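Local coordinates for protein dihydroorotate dehydrogenase (PDB 6UY4) that probably oxidises dihydroorotate to orotate with a quinone as electron acceptor, using bound FMN, in de novo pyrimidine synthesis, at residues A90-G96 against I110-V115. Residues are numbered along the deposited sequence; the frame is centred on the assembly and turned at random.
Sequences AGFDKDG and IEVGTV. With FMN (flavin mononucleotide), chain G.
Ala90, Val112 and Gly113 show how a cofactor-binding loop can be fastened to a neighbouring strand largely through backbone. Ala90 CB lies 3.4 Å from Glu111 OE2 and 3.7 Å from Glu111 CG. That CG is anti to the backbone N (chi1 -176°), and the chain runs on extended past the methyl to a carboxylate held by Gln352, Tyr196 and Asn169. At Gly113 both peptide groups are used: its N donates to Asp93 O (3.3 Å), while its O accepts from Gly91 N (2.9 Å), which sits 41° out of the carbonyl plane. The same oxygen receives the CA-H of Lys94. Segment 90-96 follows strand 86-88 of the TIM barrel and folds over the C-terminal part of strand 109-115, where such barrels carry their active sites. On the side remote from the flavin, Val112 CG1 packs on Asp93 O and on Gly96 N (3.5 Å). Beyond Gly113 a cis peptide leads into Thr114, whose OG1 accepts FMN N3-H (2.7 Å) and also bonds to Asn169, and Thr114 N donates to FMN O4. Ala90 O takes a hydrogen bond from the ribityl O2', and Lys94 NZ stands 3.5 Å from FMN N5, beside O4.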
loop_
_atom_site.group_PDB
_atom_site.type_symbol
_atom_site.label_atom_id
_atom_site.label_comp_id
_atom_site.label_asym_id
_atom_site.label_seq_id
_atom_site.Cartn_x
_atom_site.Cartn_y
_atom_site.Cartn_z
ATOM N N ALA A 90 -1.867 1.031 0.755
ATOM C CA ALA A 90 -1.656 2.139 1.671
ATOM C C ALA A 90 -1.266 3.402 0.909
ATOM O O ALA A 90 -0.793 3.357 -0.230
ATOM C CB ALA A 90 -0.577 1.791 2.697
ATOM N N GLY A 91 -1.476 4.546 1.558
ATOM C CA GLY A 91 -1.111 5.832 1.014
ATOM C C GLY A 91 -2.262 6.640 0.455
ATOM O O GLY A 91 -2.109 7.848 0.251
ATOM N N PHE A 92 -3.404 6.009 0.188
ATOM C CA PHE A 92 -4.562 6.741 -0.311
ATOM C C PHE A 92 -5.364 7.329 0.845
ATOM O O PHE A 92 -5.553 8.546 0.926
ATOM C CB PHE A 92 -5.435 5.825 -1.176
ATOM C CG PHE A 92 -6.451 6.563 -1.997
ATOM C CD1 PHE A 92 -7.723 6.800 -1.502
ATOM C CD2 PHE A 92 -6.132 7.026 -3.263
ATOM C CE1 PHE A 92 -8.658 7.483 -2.255
ATOM C CE2 PHE A 92 -7.064 7.708 -4.022
ATOM C CZ PHE A 92 -8.329 7.937 -3.516
ATOM N N ASP A 93 -5.836 6.472 1.747
ATOM C CA ASP A 93 -6.503 6.922 2.966
ATOM C C ASP A 93 -5.473 6.979 4.097
ATOM O O ASP A 93 -5.442 6.153 5.010
ATOM C CB ASP A 93 -7.671 6.006 3.303
ATOM C CG ASP A 93 -8.600 6.608 4.335
ATOM O OD1 ASP A 93 -8.445 7.809 4.643
ATOM O OD2 ASP A 93 -9.483 5.881 4.836
ATOM N N LYS A 94 -4.603 7.988 4.002
ATOM C CA LYS A 94 -3.511 8.128 4.961
ATOM C C LYS A 94 -4.022 8.364 6.375
ATOM O O LYS A 94 -3.371 7.957 7.343
ATOM C CB LYS A 94 -2.590 9.278 4.550
ATOM C CG LYS A 94 -1.872 9.084 3.227
ATOM C CD LYS A 94 -1.153 10.363 2.817
ATOM C CE LYS A 94 -0.303 10.158 1.575
ATOM N NZ LYS A 94 0.805 9.192 1.816
ATOM N N ASP A 95 -5.175 9.017 6.517
ATOM C CA ASP A 95 -5.674 9.444 7.817
ATOM C C ASP A 95 -6.956 8.728 8.227
ATOM O O ASP A 95 -7.548 9.082 9.251
ATOM C CB ASP A 95 -5.894 10.958 7.814
ATOM C CG ASP A 95 -4.692 11.719 7.289
ATOM O OD1 ASP A 95 -3.551 11.323 7.610
ATOM O OD2 ASP A 95 -4.888 12.707 6.549
ATOM N N GLY A 96 -7.395 7.735 7.460
ATOM C CA GLY A 96 -8.603 7.004 7.804
ATOM C C GLY A 96 -9.867 7.833 7.723
ATOM O O GLY A 96 -10.777 7.650 8.543
ATOM N N ILE A 110 -9.118 -2.055 3.000
ATOM C CA ILE A 110 -8.415 -0.784 2.887
ATOM C C ILE A 110 -7.265 -0.788 3.883
ATOM O O ILE A 110 -7.434 -1.197 5.037
ATOM C CB ILE A 110 -9.350 0.416 3.145
ATOM C CG1 ILE A 110 -10.636 0.286 2.328
ATOM C CG2 ILE A 110 -8.643 1.725 2.828
ATOM C CD1 ILE A 110 -10.410 0.271 0.837
ATOM N N GLU A 111 -6.101 -0.332 3.439
ATOM C CA GLU A 111 -4.909 -0.259 4.278
ATOM C C GLU A 111 -4.687 1.209 4.638
ATOM O O GLU A 111 -4.048 1.958 3.899
ATOM C CB GLU A 111 -3.703 -0.865 3.565
ATOM C CG GLU A 111 -2.433 -0.909 4.400
ATOM C CD GLU A 111 -1.386 -1.836 3.811
ATOM O OE1 GLU A 111 -1.740 -2.979 3.449
ATOM O OE2 GLU A 111 -0.211 -1.423 3.705
ATOM N N VAL A 112 -5.235 1.617 5.782
ATOM C CA VAL A 112 -5.041 2.976 6.271
ATOM C C VAL A 112 -3.576 3.176 6.634
ATOM O O VAL A 112 -2.943 2.306 7.246
ATOM C CB VAL A 112 -5.959 3.246 7.477
ATOM C CG1 VAL A 112 -5.760 4.661 7.999
ATOM C CG2 VAL A 112 -7.413 3.012 7.101
ATOM N N GLY A 113 -3.027 4.327 6.254
ATOM C CA GLY A 113 -1.628 4.617 6.499
ATOM C C GLY A 113 -0.981 5.309 5.319
ATOM O O GLY A 113 -1.634 5.526 4.293
ATOM N N THR A 114 0.300 5.653 5.434
ATOM C CA THR A 114 1.115 5.347 6.607
ATOM C C THR A 114 0.918 6.371 7.724
ATOM O O THR A 114 0.916 7.577 7.478
ATOM C CB THR A 114 2.612 5.287 6.228
ATOM O OG1 THR A 114 2.856 4.134 5.413
ATOM C CG2 THR A 114 3.489 5.221 7.466
ATOM N N VAL A 115 0.750 5.879 8.951
ATOM C CA VAL A 115 0.504 6.711 10.122
ATOM C C VAL A 115 1.773 6.767 10.959
ATOM O O VAL A 115 2.368 5.727 11.268
ATOM C CB VAL A 115 -0.677 6.179 10.954
ATOM C CG1 VAL A 115 -0.992 7.128 12.099
ATOM C CG2 VAL A 115 -1.896 5.970 10.074
HETATM N N1 FMN G . 2.906 2.801 0.546
HETATM C C2 FMN G . 2.999 2.717 1.921
HETATM O O2 FMN G . 3.319 1.654 2.451
HETATM N N3 FMN G . 2.733 3.821 2.704
HETATM C C4 FMN G . 2.373 5.016 2.116
HETATM O O4 FMN G . 2.136 6.001 2.815
HETATM C C4A FMN G . 2.278 5.106 0.733
HETATM N N5 FMN G . 1.920 6.299 0.140
HETATM C C5A FMN G . 1.823 6.386 -1.233
HETATM C C6 FMN G . 1.459 7.591 -1.824
HETATM C C7 FMN G . 1.362 7.689 -3.206
HETATM C C7M FMN G . 0.970 8.992 -3.838
HETATM C C8 FMN G . 1.628 6.577 -4.001
HETATM C C8M FMN G . 1.523 6.679 -5.494
HETATM C C9 FMN G . 1.993 5.373 -3.408
HETATM C C9A FMN G . 2.091 5.272 -2.024
HETATM N N10 FMN G . 2.449 4.075 -1.426
HETATM C C10 FMN G . 2.547 3.993 -0.052
HETATM C "C1'" FMN G . 2.748 2.861 -2.253
HETATM C "C2'" FMN G . 1.473 2.075 -2.531
HETATM O "O2'" FMN G . 0.825 1.769 -1.317
HETATM C "C3'" FMN G . 1.783 0.776 -3.262
HETATM O "O3'" FMN G . 2.779 0.066 -2.560
HETATM C "C4'" FMN G . 2.250 1.015 -4.695
HETATM O "O4'" FMN G . 1.786 2.258 -5.173
HETATM C "C5'" FMN G . 1.704 -0.098 -5.573
HETATM O "O5'" FMN G . 1.881 0.206 -6.934
HETATM P P FMN G . 0.578 0.434 -7.847
HETATM O O1P FMN G . 1.035 0.669 -9.265
HETATM O O2P FMN G . -0.335 -0.768 -7.771
HETATM O O3P FMN G . -0.146 1.659 -7.352
#